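Local atomic coordinates of thermospermine synthase (Medicago truncatula, PDB entry 6BQ6), a protein that probably catalyses aminopropyl transfer from decarboxylated S-adenosylmethionine to spermidine, giving thermospermine and methylthioadenosine in polyamine biosynthesis. Residues B[59-64]-B[143-148]; B[106-111]-B[166-171]; B[118-123]-B[149-154]; B[198-203]-B[231-236]. All blocks are in the same frame, centred on the assembly; numbering follows the deposited sequence.

Contact 1 of 4, residues B[59-64]-B[143-148]; sequences IALLDT and SYLVVN
A small, wholly apolar contact joins the N-terminal beta domain to the catalytic domain, where Leu61 of strand 58-64 meets Tyr144 and Leu145 at the end of helix 135-144. The leucine spreads its two methyls over neighbouring residues: CD2 lies 4.0 Å from CB of Tyr144, while CD1 meets CD2 of Leu145 at 3.9 Å. Having CG anti to the backbone N (chi1 -171°) directs the Leu61 fork at the two residues, one methyl to each. Tyr144 offers its CB here, and its ring leads away to meet that of Phe140. Strand 58-64 belongs to the antiparallel sheet of the spermidine synthase tetramerisation domain, and the helix to the Rossmann-like domain of the aminopropyltransferases. Leu145 is the first residue to leave helical geometry, and its carbonyl O accepts a bond from Asn148 N at 3.0 Å across the turn that follows. Phe140, one helical turn before Tyr144, touches both Ile59 and Leu61 and extends the apolar seam along the strand.

Contact 2 of 4, residues B[106-111]-B[166-171]; sequences FIMGGG and AELEGK
The Phe106 ring carries the CD2 methyl of Leu168 over one face and has Glu167 CG and Met108 CG at its edge, both in the ring plane. The methyl sits 3.8 Å from the ring centroid and just 4° off the ring normal, a well-centred CH-pi contact, while Leu168 CG reaches the rim at Phe106 CE1, 3.9 Å away. Glu167 comes to another part of the ring through its aliphatic portion, its CG 3.9 Å from Phe106 CE2. The Glu167 chain bends at chi2 (64°), and its carboxylate lies nearly parallel to the ring, the two planes 11° apart. Its OE2 takes Lys171 NZ at 2.9 Å in a salt bridge that arrives from above the carboxylate plane, and OE1 is bonded by Asn162, so both oxygens are held. Met108 SD makes a looser contact with Leu168 CD1 at 4.4 Å. An alanine in place of Phe106 would probably leave the Leu168 methyl without its aromatic platform and open a gap between strand 104-107 and helix 164-169. Beyond the strand, Gly109 and Gly110 have backbone angles that call for glycine, and Gly110 touches the bound thermospermine. A parallel strand running into a glycine-rich loop, with a helix packed on the sheet, is characteristic of the Rossmann-like fold of spermidine synthase relatives.

Contact 3 of 4, residues B[118-123]-B[149-154]; sequences ELLRHK and KEAFHD
Leu120 holds its CG anti to its own carbonyl carbon (chi1 -69°), and Asp154 swings its CG anti to the backbone N (chi1 -164°), which brings the two side chains together from opposite directions. The Leu120 CD2 methyl comes 3.8 Å from Asp154 OD2, and CD1 lies the same 3.8 Å from Asp154 CB, so the leucine fork packs against the aspartate along its length. CD1 also reaches back to the short helix 149-153, 3.7 Å from the carbonyl O of Ala151 and 4.1 Å from its CB. The Asp154 carboxylate has its charged partner in Arg156, whose guanidinium also bonds the Leu120 carbonyl and so links both sides of the contact. In the Rossmann-like catalytic domain this joins the C-terminal end of helix 114-120, which follows the glycine-rich loop, to the helix preceding edge strand 157-161. An alanine at Leu120 would probably open a gap beside Ala151 and remove the apolar cover from the Asp154 carboxylate. Behind the leucine, Arg121 NH1 forms a salt bridge with Glu118 OE1 at 2.7 Å, meeting the syn lone pair of that oxygen, which lies in the guanidinium plane. On helix 149-153, His153 ND1 donates to the Lys149 carbonyl O at 2.7 Å, and His153 N bonds the same oxygen from the opposite face of its plane.

Contact 4 of 4, residues B[198-203]-B[231-236]; sequences DFYELT and SCIYNT
Two helical segments face each other here with their nearest CA atoms, those of Tyr200 and Thr236, 8.8 Å apart. Segment 198-203 includes a wider pi-type turn at 200-203, whereas 231-236 is regular helix. A single aromatic side chain spans most of the separation: Tyr200 points toward the other helix and presents the edge of its ring to Thr236, whose CG2 lies near the ring plane, 3.9 Å from Tyr200 CE2. The two side chains cross at about a right angle. In Thr236, OG1 stands beside the backbone N (chi1 -57°) and CG2 anti to that N, an arrangement that sends the methyl to the tyrosine and turns the hydroxyl back to its own helix. There OG1 donates to the Cys232 carbonyl O at 2.7 Å, and Thr236 N reaches that oxygen from the opposite face of its plane at 2.9 Å. The hydroxyl also bonds the backbone N of Tyr316, tying the C-terminal tail to helix 230-238. Farther along the tyrosine, OH has a loose contact with Ile233 CG2 at 4.5 Å. The Tyr200 ring also meets Phe214 of strand 212-220; helices packed side by side on a central sheet are characteristic of the Rossmann-like domain.

Overall arrangement
Contact 1 joins the N-terminal beta domain to the catalytic domain, which holds the other three. Contact 2 touches contacts 3 and 4: Ile107 CD1 packs on Leu119 CD1 at 3.7 Å, and Met108 SD on Phe199 CZ at the same distance. Glu169 and Thr203 add a probable hydrogen bond to contact 4. Segments 143-148 and 149-154 are consecutive, so contact 1 leads into contact 3. Contacts 1 and 4 lie on opposite sides of the chain's centre, about 32 Å between centres. Gly110 of contact 2 touches thermospermine, and the Met108 side chain is about 6 Å from that of Asp181, the predicted proton acceptor; the side chains of Leu145 and Ile233 stay about 10 Å from the ligand.

Contact 1 of 4, residues B[59-64]-B[143-148]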
loop_
_atom_site.group_PDB
_atom_site.type_symbol
_atom_site.label_atom_id
_atom_site.label_comp_id
_atom_site.label_asym_id
_atom_site.label_seq_id
_atom_site.Cartn_x
_atom_site.Cartn_y
_atom_site.Cartn_z
ATOM N N ILE B 59 2.564 -14.025 -15.922
ATOM C CA ILE B 59 1.426 -13.589 -16.696
ATOM C C ILE B 59 0.234 -13.617 -15.767
ATOM O O ILE B 59 0.052 -14.585 -15.074
ATOM C CB ILE B 59 1.165 -14.565 -17.874
ATOM C CG1 ILE B 59 2.451 -14.710 -18.703
ATOM C CG2 ILE B 59 -0.005 -14.050 -18.688
ATOM C CD1 ILE B 59 2.558 -15.947 -19.554
ATOM N N ALA B 60 -0.564 -12.550 -15.740
ATOM C CA ALA B 60 -1.760 -12.474 -14.884
ATOM C C ALA B 60 -2.845 -11.711 -15.630
ATOM O O ALA B 60 -2.539 -10.777 -16.377
ATOM C CB ALA B 60 -1.431 -11.773 -13.569
ATOM N N LEU B 61 -4.082 -12.190 -15.540
ATOM C CA LEU B 61 -5.243 -11.461 -16.006
ATOM C C LEU B 61 -6.155 -11.141 -14.823
ATOM O O LEU B 61 -6.631 -12.056 -14.116
ATOM C CB LEU B 61 -5.974 -12.249 -17.063
ATOM C CG LEU B 61 -7.098 -11.528 -17.801
ATOM C CD1 LEU B 61 -6.635 -10.422 -18.751
ATOM C CD2 LEU B 61 -7.958 -12.549 -18.542
ATOM N N LEU B 62 -6.337 -9.843 -14.593
ATOM C CA LEU B 62 -7.053 -9.357 -13.418
ATOM C C LEU B 62 -8.351 -8.786 -13.860
ATOM O O LEU B 62 -8.409 -8.174 -14.884
ATOM C CB LEU B 62 -6.244 -8.260 -12.729
ATOM C CG LEU B 62 -4.801 -8.641 -12.440
ATOM C CD1 LEU B 62 -4.095 -7.492 -11.721
ATOM C CD2 LEU B 62 -4.685 -9.907 -11.609
ATOM N N ASP B 63 -9.380 -8.892 -13.052
ATOM C CA ASP B 63 -10.602 -8.215 -13.328
ATOM C C ASP B 63 -10.623 -7.023 -12.350
ATOM O O ASP B 63 -10.767 -7.209 -11.180
ATOM C CB ASP B 63 -11.796 -9.119 -13.126
ATOM C CG ASP B 63 -13.111 -8.405 -13.348
ATOM O OD1 ASP B 63 -13.111 -7.191 -13.682
ATOM O OD2 ASP B 63 -14.165 -9.059 -13.160
ATOM N N THR B 64 -10.389 -5.842 -12.875
ATOM C CA THR B 64 -10.285 -4.624 -12.060
ATOM C C THR B 64 -11.538 -3.822 -12.173
ATOM O O THR B 64 -12.178 -3.807 -13.209
ATOM C CB THR B 64 -9.072 -3.760 -12.473
ATOM O OG1 THR B 64 -9.357 -3.027 -13.667
ATOM C CG2 THR B 64 -7.846 -4.626 -12.722
ATOM N N SER B 143 -6.483 -17.367 -26.071
ATOM C CA SER B 143 -7.566 -17.994 -25.302
ATOM C C SER B 143 -8.387 -17.049 -24.431
ATOM O O SER B 143 -9.627 -17.214 -24.304
ATOM C CB SER B 143 -7.006 -19.130 -24.439
ATOM O OG SER B 143 -7.063 -20.327 -25.197
ATOM N N TYR B 144 -7.725 -16.077 -23.816
ATOM C CA TYR B 144 -8.371 -15.234 -22.807
ATOM C C TYR B 144 -8.755 -13.845 -23.202
ATOM O O TYR B 144 -9.589 -13.256 -22.522
ATOM C CB TYR B 144 -7.496 -15.168 -21.581
ATOM C CG TYR B 144 -7.433 -16.517 -20.886
ATOM C CD1 TYR B 144 -8.552 -17.041 -20.264
ATOM C CD2 TYR B 144 -6.262 -17.267 -20.863
ATOM C CE1 TYR B 144 -8.485 -18.279 -19.603
ATOM C CE2 TYR B 144 -6.204 -18.494 -20.229
ATOM C CZ TYR B 144 -7.318 -18.990 -19.612
ATOM O OH TYR B 144 -7.251 -20.188 -18.940
ATOM N N LEU B 145 -8.190 -13.302 -24.278
ATOM C CA LEU B 145 -8.592 -11.981 -24.714
ATOM C C LEU B 145 -9.595 -12.118 -25.837
ATOM O O LEU B 145 -9.256 -12.072 -27.015
ATOM C CB LEU B 145 -7.399 -11.093 -25.079
ATOM C CG LEU B 145 -6.328 -10.876 -24.013
ATOM C CD1 LEU B 145 -5.317 -9.807 -24.442
ATOM C CD2 LEU B 145 -6.913 -10.521 -22.665
ATOM N N VAL B 146 -10.875 -12.204 -25.474
ATOM C CA VAL B 146 -11.865 -12.553 -26.473
ATOM C C VAL B 146 -12.068 -11.418 -27.490
ATOM O O VAL B 146 -12.380 -11.681 -28.636
ATOM C CB VAL B 146 -13.185 -13.069 -25.860
ATOM C CG1 VAL B 146 -14.128 -13.519 -26.985
ATOM C CG2 VAL B 146 -12.906 -14.261 -24.938
ATOM N N VAL B 147 -11.727 -10.179 -27.130
ATOM C CA VAL B 147 -11.742 -9.078 -28.083
ATOM C C VAL B 147 -10.918 -9.374 -29.356
ATOM O O VAL B 147 -11.263 -8.889 -30.435
ATOM C CB VAL B 147 -11.328 -7.730 -27.410
ATOM C CG1 VAL B 147 -9.860 -7.732 -26.929
ATOM C CG2 VAL B 147 -11.581 -6.569 -28.331
ATOM N N ASN B 148 -9.874 -10.200 -29.233
ATOM C CA ASN B 148 -8.975 -10.518 -30.325
ATOM C C ASN B 148 -9.199 -11.863 -30.985
ATOM O O ASN B 148 -8.408 -12.270 -31.838
ATOM C CB ASN B 148 -7.537 -10.366 -29.820
ATOM C CG ASN B 148 -7.261 -8.948 -29.359
ATOM O OD1 ASN B 148 -7.851 -7.991 -29.894
ATOM N ND2 ASN B 148 -6.372 -8.790 -28.393
#

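Contact 2 of 4, residues B[106-111]-B[166-171]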
loop_
_atom_site.group_PDB
_atom_site.type_symbol
_atom_site.label_atom_id
_atom_site.label_comp_id
_atom_site.label_asym_id
_atom_site.label_seq_id
_atom_site.Cartn_x
_atom_site.Cartn_y
_atom_site.Cartn_z
ATOM N N PHE B 106 4.800 -6.376 -40.535
ATOM C CA PHE B 106 5.497 -7.219 -39.571
ATOM C C PHE B 106 5.420 -6.555 -38.194
ATOM O O PHE B 106 5.727 -5.377 -38.085
ATOM C CB PHE B 106 6.960 -7.332 -39.998
ATOM C CG PHE B 106 7.769 -8.294 -39.195
ATOM C CD1 PHE B 106 8.435 -7.879 -38.084
ATOM C CD2 PHE B 106 7.962 -9.600 -39.645
ATOM C CE1 PHE B 106 9.196 -8.758 -37.330
ATOM C CE2 PHE B 106 8.761 -10.497 -38.926
ATOM C CZ PHE B 106 9.394 -10.076 -37.782
ATOM N N ILE B 107 4.963 -7.308 -37.208
ATOM C CA ILE B 107 4.929 -6.822 -35.823
ATOM C C ILE B 107 6.108 -7.416 -35.041
ATOM O O ILE B 107 6.204 -8.646 -34.927
ATOM C CB ILE B 107 3.666 -7.202 -35.079
ATOM C CG1 ILE B 107 2.387 -6.809 -35.855
ATOM C CG2 ILE B 107 3.688 -6.488 -33.721
ATOM C CD1 ILE B 107 1.139 -7.540 -35.387
ATOM N N MET B 108 7.003 -6.572 -34.479
ATOM C CA MET B 108 7.954 -7.024 -33.498
ATOM C C MET B 108 7.286 -7.020 -32.151
ATOM O O MET B 108 7.003 -5.933 -31.616
ATOM C CB MET B 108 9.192 -6.109 -33.475
ATOM C CG MET B 108 9.725 -5.789 -34.850
ATOM S SD MET B 108 11.358 -5.044 -34.701
ATOM C CE MET B 108 11.023 -3.520 -33.844
ATOM N N GLY B 109 6.997 -8.199 -31.617
ATOM C CA GLY B 109 6.303 -8.353 -30.330
ATOM C C GLY B 109 4.831 -8.471 -30.571
ATOM O O GLY B 109 4.381 -9.277 -31.350
ATOM N N GLY B 110 4.072 -7.627 -29.912
ATOM C CA GLY B 110 2.622 -7.723 -29.898
ATOM C C GLY B 110 2.208 -8.757 -28.857
ATOM O O GLY B 110 2.256 -8.489 -27.601
ATOM N N GLY B 111 1.828 -9.924 -29.352
ATOM C CA GLY B 111 1.518 -11.069 -28.515
ATOM C C GLY B 111 0.103 -11.096 -28.019
ATOM O O GLY B 111 -0.508 -12.112 -27.975
ATOM N N ALA B 166 16.427 -11.853 -35.422
ATOM C CA ALA B 166 16.724 -13.099 -36.125
ATOM C C ALA B 166 15.756 -13.368 -37.241
ATOM O O ALA B 166 16.167 -13.767 -38.344
ATOM C CB ALA B 166 16.689 -14.261 -35.137
ATOM N N GLU B 167 14.464 -13.160 -36.960
ATOM C CA GLU B 167 13.431 -13.396 -37.981
ATOM C C GLU B 167 13.583 -12.507 -39.206
ATOM O O GLU B 167 13.600 -13.005 -40.338
ATOM C CB GLU B 167 12.042 -13.216 -37.391
ATOM C CG GLU B 167 10.915 -13.637 -38.280
ATOM C CD GLU B 167 10.900 -15.125 -38.615
ATOM O OE1 GLU B 167 11.523 -15.907 -37.869
ATOM O OE2 GLU B 167 10.191 -15.501 -39.593
ATOM N N LEU B 168 13.765 -11.202 -38.983
ATOM C CA LEU B 168 13.943 -10.261 -40.095
ATOM C C LEU B 168 15.219 -10.552 -40.906
ATOM O O LEU B 168 15.184 -10.522 -42.133
ATOM C CB LEU B 168 13.967 -8.819 -39.609
ATOM C CG LEU B 168 12.599 -8.272 -39.141
ATOM C CD1 LEU B 168 12.761 -6.990 -38.337
ATOM C CD2 LEU B 168 11.682 -8.038 -40.323
ATOM N N GLU B 169 16.311 -10.810 -40.202
ATOM C CA GLU B 169 17.614 -11.024 -40.850
ATOM C C GLU B 169 17.628 -12.284 -41.663
ATOM O O GLU B 169 18.317 -12.330 -42.675
ATOM C CB GLU B 169 18.735 -11.119 -39.825
ATOM C CG GLU B 169 19.062 -9.767 -39.293
ATOM C CD GLU B 169 20.377 -9.681 -38.551
ATOM O OE1 GLU B 169 20.760 -10.668 -37.876
ATOM O OE2 GLU B 169 20.974 -8.570 -38.638
ATOM N N GLY B 170 16.879 -13.289 -41.224
ATOM C CA GLY B 170 16.878 -14.598 -41.866
ATOM C C GLY B 170 16.038 -14.761 -43.099
ATOM O O GLY B 170 16.073 -15.822 -43.721
ATOM N N LYS B 171 15.250 -13.753 -43.458
ATOM C CA LYS B 171 14.429 -13.778 -44.649
ATOM C C LYS B 171 14.591 -12.496 -45.428
ATOM O O LYS B 171 14.838 -11.420 -44.844
ATOM C CB LYS B 171 12.953 -13.944 -44.274
ATOM C CG LYS B 171 12.593 -15.256 -43.596
ATOM C CD LYS B 171 11.078 -15.424 -43.564
ATOM C CE LYS B 171 10.630 -16.765 -43.013
ATOM N NZ LYS B 171 11.289 -17.104 -41.725
#

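Contact 3 of 4, residues B[118-123]-B[149-154]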
loop_
_atom_site.group_PDB
_atom_site.type_symbol
_atom_site.label_atom_id
_atom_site.label_comp_id
_atom_site.label_asym_id
_atom_site.label_seq_id
_atom_site.Cartn_x
_atom_site.Cartn_y
_atom_site.Cartn_z
ATOM N N GLU B 118 -6.056 -4.318 -34.754
ATOM C CA GLU B 118 -6.181 -3.021 -35.403
ATOM C C GLU B 118 -5.649 -2.998 -36.847
ATOM O O GLU B 118 -6.204 -2.359 -37.706
ATOM C CB GLU B 118 -5.519 -1.926 -34.563
ATOM C CG GLU B 118 -6.194 -1.692 -33.227
ATOM C CD GLU B 118 -7.681 -1.308 -33.358
ATOM O OE1 GLU B 118 -8.064 -0.506 -34.213
ATOM O OE2 GLU B 118 -8.494 -1.829 -32.558
ATOM N N LEU B 119 -4.506 -3.646 -37.089
ATOM C CA LEU B 119 -3.974 -3.788 -38.437
ATOM C C LEU B 119 -4.957 -4.453 -39.395
ATOM O O LEU B 119 -5.115 -3.999 -40.514
ATOM C CB LEU B 119 -2.705 -4.610 -38.441
ATOM C CG LEU B 119 -1.478 -3.892 -37.837
ATOM C CD1 LEU B 119 -0.414 -4.853 -37.334
ATOM C CD2 LEU B 119 -0.904 -2.884 -38.796
ATOM N N LEU B 120 -5.626 -5.477 -38.910
ATOM C CA LEU B 120 -6.578 -6.248 -39.751
ATOM C C LEU B 120 -7.879 -5.504 -40.066
ATOM O O LEU B 120 -8.646 -5.920 -40.913
ATOM C CB LEU B 120 -6.877 -7.584 -39.067
ATOM C CG LEU B 120 -5.636 -8.518 -39.078
ATOM C CD1 LEU B 120 -5.848 -9.617 -38.058
ATOM C CD2 LEU B 120 -5.310 -9.171 -40.419
ATOM N N ARG B 121 -8.148 -4.405 -39.375
ATOM C CA ARG B 121 -9.216 -3.490 -39.761
ATOM C C ARG B 121 -8.965 -2.781 -41.072
ATOM O O ARG B 121 -9.892 -2.248 -41.638
ATOM C CB ARG B 121 -9.514 -2.470 -38.654
ATOM C CG ARG B 121 -10.036 -3.141 -37.386
ATOM C CD ARG B 121 -10.271 -2.140 -36.250
ATOM N NE ARG B 121 -11.198 -1.084 -36.641
ATOM C CZ ARG B 121 -11.174 0.184 -36.218
ATOM N NH1 ARG B 121 -10.251 0.637 -35.401
ATOM N NH2 ARG B 121 -12.067 1.024 -36.672
ATOM N N HIS B 122 -7.713 -2.717 -41.532
ATOM C CA HIS B 122 -7.393 -2.082 -42.787
ATOM C C HIS B 122 -7.681 -2.981 -43.951
ATOM O O HIS B 122 -7.079 -4.028 -44.088
ATOM C CB HIS B 122 -5.935 -1.662 -42.770
ATOM C CG HIS B 122 -5.698 -0.445 -41.942
ATOM N ND1 HIS B 122 -5.430 0.780 -42.506
ATOM C CD2 HIS B 122 -5.642 -0.272 -40.597
ATOM C CE1 HIS B 122 -5.249 1.675 -41.545
ATOM N NE2 HIS B 122 -5.384 1.063 -40.383
ATOM N N LYS B 123 -8.562 -2.534 -44.853
ATOM C CA LYS B 123 -8.875 -3.369 -46.017
ATOM C C LYS B 123 -7.742 -3.563 -47.001
ATOM O O LYS B 123 -7.783 -4.530 -47.763
ATOM C CB LYS B 123 -10.131 -2.830 -46.736
ATOM C CG LYS B 123 -11.337 -3.037 -45.880
ATOM C CD LYS B 123 -12.571 -2.353 -46.453
ATOM C CE LYS B 123 -12.512 -0.842 -46.315
ATOM N NZ LYS B 123 -13.862 -0.223 -46.604
ATOM N N LYS B 149 -10.307 -12.523 -30.671
ATOM C CA LYS B 149 -10.524 -13.885 -31.229
ATOM C C LYS B 149 -10.637 -13.891 -32.758
ATOM O O LYS B 149 -10.005 -14.744 -33.392
ATOM C CB LYS B 149 -11.732 -14.564 -30.565
ATOM C CG LYS B 149 -11.721 -16.090 -30.708
ATOM C CD LYS B 149 -13.059 -16.708 -30.351
ATOM C CE LYS B 149 -13.195 -18.142 -30.838
ATOM N NZ LYS B 149 -13.963 -18.994 -29.893
ATOM N N GLU B 150 -11.416 -12.952 -33.304
ATOM C CA GLU B 150 -11.503 -12.723 -34.745
ATOM C C GLU B 150 -10.106 -12.546 -35.350
ATOM O O GLU B 150 -9.703 -13.307 -36.233
ATOM C CB GLU B 150 -12.411 -11.510 -35.038
ATOM C CG GLU B 150 -12.403 -11.061 -36.490
ATOM C CD GLU B 150 -13.376 -9.930 -36.844
ATOM O OE1 GLU B 150 -13.538 -8.925 -36.090
ATOM O OE2 GLU B 150 -13.969 -10.042 -37.937
ATOM N N ALA B 151 -9.364 -11.585 -34.804
ATOM C CA ALA B 151 -8.006 -11.271 -35.262
ATOM C C ALA B 151 -7.135 -12.532 -35.342
ATOM O O ALA B 151 -6.528 -12.843 -36.402
ATOM C CB ALA B 151 -7.374 -10.245 -34.352
ATOM N N PHE B 152 -7.120 -13.292 -34.247
ATOM C CA PHE B 152 -6.276 -14.491 -34.163
ATOM C C PHE B 152 -6.666 -15.550 -35.164
ATOM O O PHE B 152 -5.830 -16.358 -35.557
ATOM C CB PHE B 152 -6.269 -15.094 -32.773
ATOM C CG PHE B 152 -5.275 -14.487 -31.864
ATOM C CD1 PHE B 152 -3.916 -14.605 -32.145
ATOM C CD2 PHE B 152 -5.673 -13.832 -30.726
ATOM C CE1 PHE B 152 -2.985 -14.067 -31.291
ATOM C CE2 PHE B 152 -4.736 -13.288 -29.881
ATOM C CZ PHE B 152 -3.406 -13.385 -30.176
ATOM N N HIS B 153 -7.937 -15.563 -35.549
ATOM C CA HIS B 153 -8.449 -16.514 -36.576
ATOM C C HIS B 153 -8.489 -16.023 -38.037
ATOM O O HIS B 153 -8.895 -16.754 -38.967
ATOM C CB HIS B 153 -9.812 -17.005 -36.107
ATOM C CG HIS B 153 -9.693 -17.906 -34.925
ATOM N ND1 HIS B 153 -9.662 -17.436 -33.630
ATOM C CD2 HIS B 153 -9.508 -19.248 -34.845
ATOM C CE1 HIS B 153 -9.471 -18.446 -32.801
ATOM N NE2 HIS B 153 -9.400 -19.562 -33.510
ATOM N N ASP B 154 -8.015 -14.803 -38.244
ATOM C CA ASP B 154 -7.952 -14.203 -39.555
ATOM C C ASP B 154 -6.876 -14.913 -40.388
ATOM O O ASP B 154 -5.723 -14.998 -39.979
ATOM C CB ASP B 154 -7.666 -12.712 -39.411
ATOM C CG ASP B 154 -7.957 -11.906 -40.677
ATOM O OD1 ASP B 154 -7.399 -12.196 -41.737
ATOM O OD2 ASP B 154 -8.673 -10.886 -40.609
#

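Contact 4 of 4, residues B[198-203]-B[231-236]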
loop_
_atom_site.group_PDB
_atom_site.type_symbol
_atom_site.label_atom_id
_atom_site.label_comp_id
_atom_site.label_asym_id
_atom_site.label_seq_id
_atom_site.Cartn_x
_atom_site.Cartn_y
_atom_site.Cartn_z
ATOM N N ASP B 198 22.149 0.662 -35.024
ATOM C CA ASP B 198 22.600 -0.375 -35.960
ATOM C C ASP B 198 21.494 -1.356 -36.339
ATOM O O ASP B 198 21.422 -1.773 -37.506
ATOM C CB ASP B 198 23.780 -1.133 -35.398
ATOM C CG ASP B 198 25.112 -0.398 -35.601
ATOM O OD1 ASP B 198 25.157 0.709 -36.188
ATOM O OD2 ASP B 198 26.145 -0.956 -35.154
ATOM N N PHE B 199 20.644 -1.735 -35.380
ATOM C CA PHE B 199 19.461 -2.543 -35.711
ATOM C C PHE B 199 18.599 -1.865 -36.784
ATOM O O PHE B 199 18.250 -2.459 -37.816
ATOM C CB PHE B 199 18.639 -2.882 -34.457
ATOM C CG PHE B 199 17.318 -3.532 -34.774
ATOM C CD1 PHE B 199 17.282 -4.835 -35.259
ATOM C CD2 PHE B 199 16.179 -2.797 -34.759
ATOM C CE1 PHE B 199 16.092 -5.424 -35.616
ATOM C CE2 PHE B 199 14.980 -3.373 -35.089
ATOM C CZ PHE B 199 14.938 -4.683 -35.536
ATOM N N TYR B 200 18.270 -0.614 -36.546
ATOM C CA TYR B 200 17.392 0.105 -37.457
ATOM C C TYR B 200 18.018 0.251 -38.814
ATOM O O TYR B 200 17.349 0.009 -39.803
ATOM C CB TYR B 200 17.074 1.475 -36.915
ATOM C CG TYR B 200 16.223 1.535 -35.681
ATOM C CD1 TYR B 200 15.116 0.682 -35.494
ATOM C CD2 TYR B 200 16.456 2.520 -34.728
ATOM C CE1 TYR B 200 14.312 0.783 -34.354
ATOM C CE2 TYR B 200 15.644 2.640 -33.619
ATOM C CZ TYR B 200 14.565 1.766 -33.433
ATOM O OH TYR B 200 13.759 1.900 -32.312
ATOM N N GLU B 201 19.309 0.617 -38.848
ATOM C CA GLU B 201 20.009 0.857 -40.111
ATOM C C GLU B 201 20.285 -0.396 -40.901
ATOM O O GLU B 201 20.096 -0.388 -42.104
ATOM C CB GLU B 201 21.335 1.603 -39.880
ATOM C CG GLU B 201 21.880 2.280 -41.149
ATOM C CD GLU B 201 23.153 3.065 -40.884
ATOM O OE1 GLU B 201 23.741 3.585 -41.878
ATOM O OE2 GLU B 201 23.547 3.173 -39.687
ATOM N N LEU B 202 20.765 -1.430 -40.239
ATOM C CA LEU B 202 21.355 -2.592 -40.898
ATOM C C LEU B 202 20.433 -3.770 -40.936
ATOM O O LEU B 202 20.659 -4.660 -41.736
ATOM C CB LEU B 202 22.664 -2.996 -40.213
ATOM C CG LEU B 202 23.729 -1.892 -40.214
ATOM C CD1 LEU B 202 25.026 -2.384 -39.587
ATOM C CD2 LEU B 202 23.990 -1.327 -41.615
ATOM N N THR B 203 19.371 -3.798 -40.123
ATOM C CA THR B 203 18.453 -4.953 -40.083
ATOM C C THR B 203 17.065 -4.555 -40.515
ATOM O O THR B 203 16.469 -5.188 -41.372
ATOM C CB THR B 203 18.442 -5.670 -38.691
ATOM O OG1 THR B 203 19.761 -6.172 -38.345
ATOM C CG2 THR B 203 17.420 -6.785 -38.639
ATOM N N SER B 231 12.504 10.349 -25.573
ATOM C CA SER B 231 13.438 11.199 -26.293
ATOM C C SER B 231 14.609 10.452 -26.923
ATOM O O SER B 231 15.037 10.813 -28.013
ATOM C CB SER B 231 14.019 12.286 -25.408
ATOM O OG SER B 231 14.567 11.734 -24.240
ATOM N N CYS B 232 15.113 9.436 -26.226
ATOM C CA CYS B 232 16.171 8.576 -26.757
ATOM C C CYS B 232 15.790 7.798 -28.012
ATOM O O CYS B 232 16.553 7.687 -28.949
ATOM C CB CYS B 232 16.579 7.591 -25.688
ATOM S SG CYS B 232 17.108 8.363 -24.142
ATOM N N ILE B 233 14.592 7.242 -27.980
ATOM C CA ILE B 233 14.053 6.539 -29.141
ATOM C C ILE B 233 13.889 7.503 -30.326
ATOM O O ILE B 233 14.297 7.229 -31.436
ATOM C CB ILE B 233 12.721 5.865 -28.794
ATOM C CG1 ILE B 233 12.956 4.673 -27.839
ATOM C CG2 ILE B 233 12.051 5.363 -30.074
ATOM C CD1 ILE B 233 11.719 4.017 -27.318
ATOM N N TYR B 234 13.299 8.668 -30.079
ATOM C CA TYR B 234 13.216 9.675 -31.089
ATOM C C TYR B 234 14.597 10.001 -31.690
ATOM O O TYR B 234 14.783 10.004 -32.875
ATOM C CB TYR B 234 12.544 10.949 -30.535
ATOM C CG TYR B 234 12.637 12.104 -31.468
ATOM C CD1 TYR B 234 11.851 12.184 -32.593
ATOM C CD2 TYR B 234 13.575 13.133 -31.250
ATOM C CE1 TYR B 234 11.980 13.248 -33.489
ATOM C CE2 TYR B 234 13.700 14.184 -32.116
ATOM C CZ TYR B 234 12.902 14.270 -33.231
ATOM O OH TYR B 234 13.039 15.319 -34.122
ATOM N N ASN B 235 15.553 10.294 -30.838
ATOM C CA ASN B 235 16.868 10.666 -31.344
ATOM C C ASN B 235 17.575 9.549 -32.088
ATOM O O ASN B 235 18.269 9.809 -33.078
ATOM C CB ASN B 235 17.764 11.209 -30.232
ATOM C CG ASN B 235 19.012 11.904 -30.793
ATOM O OD1 ASN B 235 18.896 12.769 -31.669
ATOM N ND2 ASN B 235 20.213 11.491 -30.330
ATOM N N THR B 236 17.420 8.323 -31.609
ATOM C CA THR B 236 18.026 7.177 -32.278
ATOM C C THR B 236 17.444 7.066 -33.675
ATOM O O THR B 236 18.175 6.959 -34.678
ATOM C CB THR B 236 17.874 5.900 -31.452
ATOM O OG1 THR B 236 18.452 6.098 -30.145
ATOM C CG2 THR B 236 18.556 4.733 -32.125
#